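Protein her-1 (Caenorhabditis elegans, PDB 1SZH) dictates male development, inhibiting the function of tra-2a, and probably acts directly in cell signalling during sex determination. Local coordinates at residues A[17-22]-A[39-44]; A[28-33]-A[99-104]. The protein carries 2 engineered substitutions. All coordinates share one frame; numbering follows the deposited sequence.

Interaction 1 of 2, residues A[17-22]-A[39-44]; sequences KCCTRN and CGYDRD
The phenol of Tyr41 reaches the backbone where helix 8-18 ends, and Thr20 comes to meet it from the opposite direction. The tyrosine OH accepts a hydrogen bond from Thr20 N at 3.2 Å, with an N-H...O angle of 156°. Tyr41, at the centre of an inverse gamma turn, has CG anti to its carbonyl carbon (chi1 -84°), and this brings the hydroxyl end of the ring to the 17-22 segment. Its OH also lies 3.4 Å from Cys19 CA. The methyl CG2 of Thr20 sits obliquely to the ring, 3.8 Å from Tyr41 OH. On the threonine's other branch, OG1 bonds Asn22 OD1 at 2.5 Å, the donor tilted 33° from the amide carbonyl plane. A water also joins the segments, donating to Cys18 O at 2.8 Å and lying 2.6 Å from Tyr41 OH. The ring makes a cation-pi contact with Arg23 and packs on Leu47 and Pro48. Cys18 and Cys19 are tied by disulfides to Cys54 and Cys27. One phenol hydroxyl thus serves two backbone groups at the end of helix 8-18, Cys18 O of its last residue through water and Thr20 N just beyond it directly, and joins the loop after helix 24-33 to this disulfide-linked corner.

Interaction 2 of 2, residues A[28-33]-A[99-104]; sequences IEIMKF and TSPSID
Ser102 points its side chain at the last turn of helix 24-33 and bonds Met31 there. Its OG donates to Met31 O at 2.7 Å. The C=O...OG angle is 117°, and the hydroxyl lies in the carbonyl plane, on a lone pair. With chi1 at 66°, OG stands between the serine's own N and carbonyl carbon, facing the helix. The serine CB packs against Met31 CB at 4.0 Å. Beyond CB and CG the Met31 chain leads away from the loop and bends at chi3, and it packs on helices 8-18 and 47-59, at Ala14 and Leu55 among others. Ile30 makes the apolar contact. Its CG1 branch also lies between backbone N and carbonyl carbon (chi1 68°), and its CD1 meets Pro101 CG at 3.7 Å, the two side chains crossing at about a right angle. A water donates to Ile30 O at 3.2 Å and accepts from Ser102 N at 2.9 Å. Pro101 and Ser102 are the central residues of a type I turn from Ser100 to Ile103. This turn lies in the loop between helices 85-97 and 105-115. The contact joins that loop to helix 24-33, and Pro101 also reaches helix 47-59 at Tyr52 and Leu55. With an alanine in place of Ser102, Met31 O would probably lose its direct donor from the loop, leaving the water-mediated link between the two backbones. All four touching residues are buried, so the serine hydroxyl and the water supply hydrogen bonds to backbone carbonyls of the helix beside the apolar contact of Ile30 and Pro101.

The two contacts draw on neighbouring helices. Interaction 1 lies at the end of helix 8-18, and interaction 2 on helix 24-33, which follows it. Their centres are 15 Å apart. They touch where Cys39 SG, of interaction 1, packs 4.2 Å from Ile30 CG2 of interaction 2. Cys39 is also bound by disulfide to Cys26 of helix 24-33. Helix 47-59 is common to both, since Leu55 touches Cys18 in one and Met31 and Pro101 in the other. Interaction 1 is more peripheral, its centre about 19 Å from that of the chain. Interaction 2, at about 10 Å, joins helices 24-33 and 47-59 to the loop between helices 85-97 and 105-115.

Interaction 1 of 2, residues A[17-22]-A[39-44]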
ATOM      1  N   LYS A  17       7.438   1.649 -18.734  1.00 19.25           N
ATOM      2  CA  LYS A  17       6.671   2.886 -18.744  1.00 18.45           C
ATOM      3  C   LYS A  17       6.863   3.755 -17.524  1.00 21.86           C
ATOM      4  O   LYS A  17       6.637   4.959 -17.566  1.00 21.98           O
ATOM      5  CB  LYS A  17       5.174   2.568 -18.862  1.00 19.18           C
ATOM      6  CG  LYS A  17       4.798   1.938 -20.207  1.00 20.98           C
ATOM      7  CD  LYS A  17       3.341   1.565 -20.273  1.00 23.55           C
ATOM      8  CE  LYS A  17       2.981   1.110 -21.702  1.00 32.13           C
ATOM      9  NZ  LYS A  17       1.568   0.657 -21.794  1.00 33.30           N
ATOM     10  N   CYS A  18       7.330   3.154 -16.440  1.00 17.82           N
ATOM     11  CA  CYS A  18       7.418   3.881 -15.187  1.00 16.61           C
ATOM     12  C   CYS A  18       8.773   4.106 -14.535  1.00 15.57           C
ATOM     13  O   CYS A  18       8.908   5.023 -13.739  1.00 18.42           O
ATOM     14  CB  CYS A  18       6.536   3.168 -14.165  1.00 16.08           C
ATOM     15  SG  CYS A  18       4.822   2.930 -14.702  1.00 17.20           S
ATOM     16  N   CYS A  19       9.737   3.237 -14.835  1.00 17.29           N
ATOM     17  CA  CYS A  19      11.074   3.314 -14.253  1.00 16.44           C
ATOM     18  C   CYS A  19      12.132   3.742 -15.271  1.00 17.90           C
ATOM     19  O   CYS A  19      11.948   3.545 -16.473  1.00 22.35           O
ATOM     20  CB  CYS A  19      11.419   1.943 -13.674  1.00 16.16           C
ATOM     21  SG  CYS A  19      10.074   1.507 -12.540  1.00 19.79           S
ATOM     22  N   THR A  20      13.225   4.329 -14.784  1.00 21.30           N
ATOM     23  CA  THR A  20      14.320   4.756 -15.660  1.00 22.23           C
ATOM     24  C   THR A  20      15.012   3.515 -16.205  1.00 23.50           C
ATOM     25  O   THR A  20      14.856   2.413 -15.661  1.00 22.60           O
ATOM     26  CB  THR A  20      15.349   5.590 -14.905  1.00 22.38           C
ATOM     27  OG1 THR A  20      15.932   4.795 -13.864  1.00 23.77           O
ATOM     28  CG2 THR A  20      14.690   6.831 -14.298  1.00 26.54           C
ATOM     29  N   ARG A  21      15.790   3.674 -17.269  1.00 22.96           N
ATOM     30  CA  ARG A  21      16.479   2.529 -17.857  1.00 23.90           C
ATOM     31  C   ARG A  21      17.334   1.741 -16.879  1.00 23.00           C
ATOM     32  O   ARG A  21      17.332   0.512 -16.897  1.00 30.59           O
ATOM     33  CB  ARG A  21      17.359   2.972 -19.026  1.00 31.51           C
ATOM     34  CG  ARG A  21      16.614   3.654 -20.150  1.00 43.40           C
ATOM     35  CD  ARG A  21      15.743   2.683 -20.907  1.00 52.05           C
ATOM     36  NE  ARG A  21      15.015   3.346 -22.002  1.00 59.83           N
ATOM     37  CZ  ARG A  21      14.191   2.710 -22.826  1.00 54.59           C
ATOM     38  NH1 ARG A  21      13.971   1.397 -22.695  1.00 64.21           N
ATOM     39  NH2 ARG A  21      13.616   3.394 -23.775  1.00 61.67           N
ATOM     40  N   ASN A  22      18.067   2.436 -16.024  1.00 25.44           N
ATOM     41  CA  ASN A  22      18.949   1.748 -15.097  1.00 27.23           C
ATOM     42  C   ASN A  22      18.220   1.076 -13.940  1.00 26.22           C
ATOM     43  O   ASN A  22      18.806   0.254 -13.232  1.00 25.97           O
ATOM     44  CB  ASN A  22      20.004   2.714 -14.551  1.00 34.79           C
ATOM     45  CG  ASN A  22      19.416   3.760 -13.620  1.00 46.62           C
ATOM     46  OD1 ASN A  22      18.456   4.448 -13.965  1.00 43.27           O
ATOM     47  ND2 ASN A  22      20.001   3.888 -12.430  1.00 52.73           N
ATOM     48  N   CYS A  39      14.851   0.904  -5.176  1.00 24.44           N
ATOM     49  CA  CYS A  39      15.500   1.162  -6.433  1.00 20.40           C
ATOM     50  C   CYS A  39      16.412   2.366  -6.607  1.00 21.24           C
ATOM     51  O   CYS A  39      16.663   2.783  -7.738  1.00 25.00           O
ATOM     52  CB  CYS A  39      14.404   1.163  -7.510  1.00 21.74           C
ATOM     53  SG  CYS A  39      13.427  -0.361  -7.467  1.00 24.40           S
ATOM     54  N   GLY A  40      16.887   2.936  -5.514  1.00 23.25           N
ATOM     55  CA  GLY A  40      17.803   4.049  -5.654  1.00 26.22           C
ATOM     56  C   GLY A  40      17.160   5.364  -6.016  1.00 30.75           C
ATOM     57  O   GLY A  40      17.822   6.268  -6.524  1.00 28.66           O
ATOM     58  N   TYR A  41      15.864   5.472  -5.773  1.00 27.26           N
ATOM     59  CA  TYR A  41      15.165   6.720  -6.040  1.00 33.68           C
ATOM     60  C   TYR A  41      15.373   7.496  -4.730  1.00 38.95           C
ATOM     61  O   TYR A  41      14.488   7.538  -3.873  1.00 41.94           O
ATOM     62  CB  TYR A  41      13.674   6.437  -6.326  1.00 25.11           C
ATOM     63  CG  TYR A  41      13.358   6.040  -7.765  1.00 25.01           C
ATOM     64  CD1 TYR A  41      12.853   4.764  -8.084  1.00 20.94           C
ATOM     65  CD2 TYR A  41      13.570   6.933  -8.814  1.00 26.04           C
ATOM     66  CE1 TYR A  41      12.567   4.398  -9.408  1.00 26.06           C
ATOM     67  CE2 TYR A  41      13.286   6.581 -10.141  1.00 29.76           C
ATOM     68  CZ  TYR A  41      12.794   5.317 -10.437  1.00 23.02           C
ATOM     69  OH  TYR A  41      12.571   4.976 -11.759  1.00 23.95           O
ATOM     70  N   ASP A  42      16.573   8.080  -4.586  1.00 42.37           N
ATOM     71  CA  ASP A  42      16.982   8.819  -3.384  1.00 44.88           C
ATOM     72  C   ASP A  42      16.949  10.344  -3.467  1.00 47.60           C
ATOM     73  O   ASP A  42      16.507  11.011  -2.529  1.00 52.58           O
ATOM     74  CB  ASP A  42      18.407   8.411  -2.975  1.00 47.73           C
ATOM     75  CG  ASP A  42      18.552   6.919  -2.736  1.00 50.05           C
ATOM     76  OD1 ASP A  42      17.764   6.360  -1.941  1.00 52.97           O
ATOM     77  OD2 ASP A  42      19.467   6.306  -3.333  1.00 46.38           O
ATOM     78  N   ARG A  43      17.438  10.900  -4.572  1.00 47.61           N
ATOM     79  CA  ARG A  43      17.470  12.352  -4.720  1.00 52.24           C
ATOM     80  C   ARG A  43      16.122  13.014  -4.465  1.00 50.90           C
ATOM     81  O   ARG A  43      16.049  14.013  -3.755  1.00 55.22           O
ATOM     82  CB  ARG A  43      17.975  12.750  -6.109  1.00 55.51           C
ATOM     83  CG  ARG A  43      18.161  14.252  -6.250  1.00 62.93           C
ATOM     84  CD  ARG A  43      18.632  14.646  -7.632  1.00 67.38           C
ATOM     85  NE  ARG A  43      19.983  15.198  -7.615  1.00 72.82           N
ATOM     86  CZ  ARG A  43      20.587  15.730  -8.674  1.00 75.24           C
ATOM     87  NH1 ARG A  43      19.952  15.782  -9.842  1.00 73.38           N
ATOM     88  NH2 ARG A  43      21.824  16.203  -8.570  1.00 73.31           N
ATOM     89  N   ASP A  44      15.060  12.480  -5.053  1.00 46.67           N
ATOM     90  CA  ASP A  44      13.737  13.057  -4.842  1.00 45.74           C
ATOM     91  C   ASP A  44      12.891  12.033  -4.103  1.00 43.94           C
ATOM     92  O   ASP A  44      12.442  11.051  -4.689  1.00 37.16           O
ATOM     93  CB  ASP A  44      13.071  13.405  -6.174  1.00 43.67           C
ATOM     94  CG  ASP A  44      11.793  14.200  -5.993  1.00 46.99           C
ATOM     95  OD1 ASP A  44      11.181  14.122  -4.904  1.00 43.34           O
ATOM     96  OD2 ASP A  44      11.390  14.899  -6.946  1.00 52.17           O
TER
HETATM   97  O   HOH W   1      11.058   6.648 -12.983  1.00 22.41           O

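Interaction 2 of 2, residues A[28-33]-A[99-104]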
ATOM      1  N   ILE A  28      11.209  -4.516 -11.890  1.00 15.68           N
ATOM      2  CA  ILE A  28      10.678  -5.849 -12.185  1.00 16.38           C
ATOM      3  C   ILE A  28      10.773  -6.696 -10.923  1.00 16.88           C
ATOM      4  O   ILE A  28       9.829  -7.416 -10.576  1.00 14.80           O
ATOM      5  CB  ILE A  28      11.460  -6.485 -13.347  1.00 17.60           C
ATOM      6  CG1 ILE A  28      11.077  -5.778 -14.650  1.00 19.60           C
ATOM      7  CG2 ILE A  28      11.159  -7.974 -13.466  1.00 17.91           C
ATOM      8  CD1 ILE A  28      12.015  -6.064 -15.811  1.00 21.54           C
ATOM      9  N   GLU A  29      11.892  -6.575 -10.205  1.00 16.14           N
ATOM     10  CA  GLU A  29      12.076  -7.357  -8.970  1.00 19.12           C
ATOM     11  C   GLU A  29      11.065  -7.030  -7.879  1.00 15.25           C
ATOM     12  O   GLU A  29      10.467  -7.936  -7.286  1.00 15.30           O
ATOM     13  CB  GLU A  29      13.484  -7.153  -8.418  1.00 22.78           C
ATOM     14  CG  GLU A  29      14.572  -7.851  -9.202  1.00 31.34           C
ATOM     15  CD  GLU A  29      15.282  -8.919  -8.375  1.00 28.21           C
ATOM     16  OE1 GLU A  29      15.456 -10.036  -8.889  1.00 34.00           O
ATOM     17  OE2 GLU A  29      15.682  -8.631  -7.221  1.00 32.94           O
ATOM     18  N   ILE A  30      10.850  -5.735  -7.607  1.00 13.09           N
ATOM     19  CA  ILE A  30       9.891  -5.421  -6.560  1.00 14.32           C
ATOM     20  C   ILE A  30       8.470  -5.803  -6.981  1.00 13.55           C
ATOM     21  O   ILE A  30       7.644  -6.144  -6.141  1.00 13.86           O
ATOM     22  CB  ILE A  30       9.999  -3.943  -6.096  1.00 14.06           C
ATOM     23  CG1 ILE A  30       9.548  -2.958  -7.179  1.00 15.07           C
ATOM     24  CG2 ILE A  30      11.459  -3.636  -5.736  1.00 13.16           C
ATOM     25  CD1 ILE A  30       8.053  -2.619  -7.145  1.00 16.53           C
ATOM     26  N   MET A  31       8.181  -5.801  -8.276  1.00 12.18           N
ATOM     27  CA  MET A  31       6.844  -6.237  -8.682  1.00 13.46           C
ATOM     28  C   MET A  31       6.665  -7.753  -8.523  1.00 13.24           C
ATOM     29  O   MET A  31       5.630  -8.220  -8.042  1.00 16.54           O
ATOM     30  CB  MET A  31       6.556  -5.831 -10.130  1.00 12.73           C
ATOM     31  CG  MET A  31       6.246  -4.337 -10.246  1.00 14.84           C
ATOM     32  SD  MET A  31       5.749  -3.837 -11.924  1.00 15.66           S
ATOM     33  CE  MET A  31       7.363  -3.480 -12.636  1.00 15.97           C
ATOM     34  N   LYS A  32       7.672  -8.532  -8.915  1.00 12.43           N
ATOM     35  CA  LYS A  32       7.515  -9.989  -8.824  1.00 13.28           C
ATOM     36  C   LYS A  32       7.544 -10.476  -7.384  1.00 15.41           C
ATOM     37  O   LYS A  32       6.907 -11.477  -7.079  1.00 16.55           O
ATOM     38  CB  LYS A  32       8.577 -10.718  -9.680  1.00 18.12           C
ATOM     39  CG  LYS A  32       9.954 -10.860  -9.067  1.00 19.47           C
ATOM     40  CD  LYS A  32      10.933 -11.515 -10.105  1.00 19.81           C
ATOM     41  CE  LYS A  32      12.186 -12.049  -9.428  1.00 27.05           C
ATOM     42  NZ  LYS A  32      13.163 -12.556 -10.432  1.00 27.85           N
ATOM     43  N   PHE A  33       8.253  -9.762  -6.522  1.00 15.51           N
ATOM     44  CA  PHE A  33       8.331 -10.135  -5.109  1.00 13.98           C
ATOM     45  C   PHE A  33       7.217  -9.491  -4.303  1.00 19.12           C
ATOM     46  O   PHE A  33       6.962  -9.890  -3.171  1.00 19.44           O
ATOM     47  CB  PHE A  33       9.691  -9.733  -4.501  1.00 17.82           C
ATOM     48  CG  PHE A  33      10.809 -10.673  -4.850  1.00 20.37           C
ATOM     49  CD1 PHE A  33      11.828 -10.282  -5.715  1.00 28.99           C
ATOM     50  CD2 PHE A  33      10.855 -11.933  -4.287  1.00 21.82           C
ATOM     51  CE1 PHE A  33      12.877 -11.162  -6.021  1.00 27.06           C
ATOM     52  CE2 PHE A  33      11.897 -12.809  -4.581  1.00 27.55           C
ATOM     53  CZ  PHE A  33      12.911 -12.410  -5.452  1.00 21.87           C
ATOM     54  N   THR A  99       2.296  -0.269   0.457  1.00 13.76           N
ATOM     55  CA  THR A  99       3.212   0.495  -0.381  1.00 13.20           C
ATOM     56  C   THR A  99       3.848  -0.408  -1.465  1.00 14.17           C
ATOM     57  O   THR A  99       4.813  -0.010  -2.113  1.00 14.64           O
ATOM     58  CB  THR A  99       4.328   1.185   0.461  1.00 15.25           C
ATOM     59  OG1 THR A  99       4.978   0.212   1.293  1.00 15.09           O
ATOM     60  CG2 THR A  99       3.738   2.291   1.336  1.00 17.65           C
ATOM     61  N   SER A 100       3.290  -1.613  -1.656  1.00 13.82           N
ATOM     62  CA  SER A 100       3.784  -2.592  -2.644  1.00 12.76           C
ATOM     63  C   SER A 100       2.845  -2.465  -3.858  1.00 12.71           C
ATOM     64  O   SER A 100       1.748  -3.005  -3.866  1.00 14.09           O
ATOM     65  CB  SER A 100       3.744  -4.002  -2.043  1.00 12.82           C
ATOM     66  OG  SER A 100       4.676  -4.073  -0.971  1.00 16.25           O
ATOM     67  N   PRO A 101       3.291  -1.768  -4.912  1.00 13.32           N
ATOM     68  CA  PRO A 101       2.411  -1.584  -6.076  1.00 14.46           C
ATOM     69  C   PRO A 101       1.845  -2.780  -6.804  1.00 14.99           C
ATOM     70  O   PRO A 101       0.756  -2.673  -7.393  1.00 15.65           O
ATOM     71  CB  PRO A 101       3.233  -0.679  -6.994  1.00 13.26           C
ATOM     72  CG  PRO A 101       4.651  -1.116  -6.719  1.00 14.02           C
ATOM     73  CD  PRO A 101       4.639  -1.234  -5.185  1.00 13.59           C
ATOM     74  N   SER A 102       2.537  -3.922  -6.761  1.00 12.40           N
ATOM     75  CA  SER A 102       2.012  -5.078  -7.483  1.00 13.91           C
ATOM     76  C   SER A 102       1.070  -5.987  -6.699  1.00 16.12           C
ATOM     77  O   SER A 102       0.580  -6.982  -7.243  1.00 17.24           O
ATOM     78  CB  SER A 102       3.162  -5.917  -8.029  1.00 14.91           C
ATOM     79  OG  SER A 102       3.906  -6.484  -6.963  1.00 14.01           O
ATOM     80  N   ILE A 103       0.819  -5.678  -5.429  1.00 14.41           N
ATOM     81  CA  ILE A 103      -0.098  -6.511  -4.653  1.00 14.73           C
ATOM     82  C   ILE A 103      -1.505  -5.923  -4.773  1.00 14.43           C
ATOM     83  O   ILE A 103      -1.741  -4.763  -4.421  1.00 14.82           O
ATOM     84  CB  ILE A 103       0.302  -6.566  -3.168  1.00 14.68           C
ATOM     85  CG1 ILE A 103       1.738  -7.059  -3.033  1.00 15.36           C
ATOM     86  CG2 ILE A 103      -0.641  -7.533  -2.427  1.00 14.01           C
ATOM     87  CD1 ILE A 103       2.285  -7.129  -1.581  1.00 17.54           C
ATOM     88  N   ASP A 104      -2.428  -6.721  -5.291  1.00 16.87           N
ATOM     89  CA  ASP A 104      -3.778  -6.209  -5.459  1.00 20.59           C
ATOM     90  C   ASP A 104      -4.492  -6.005  -4.133  1.00 20.11           C
ATOM     91  O   ASP A 104      -4.081  -6.513  -3.095  1.00 16.74           O
ATOM     92  CB  ASP A 104      -4.595  -7.100  -6.396  1.00 19.80           C
ATOM     93  CG  ASP A 104      -4.768  -8.512  -5.879  1.00 28.69           C
ATOM     94  OD1 ASP A 104      -5.224  -8.702  -4.737  1.00 26.21           O
ATOM     95  OD2 ASP A 104      -4.455  -9.451  -6.635  1.00 49.57           O
TER
HETATM   96  O   HOH W   2       5.049  -4.445  -5.335  1.00 14.73           O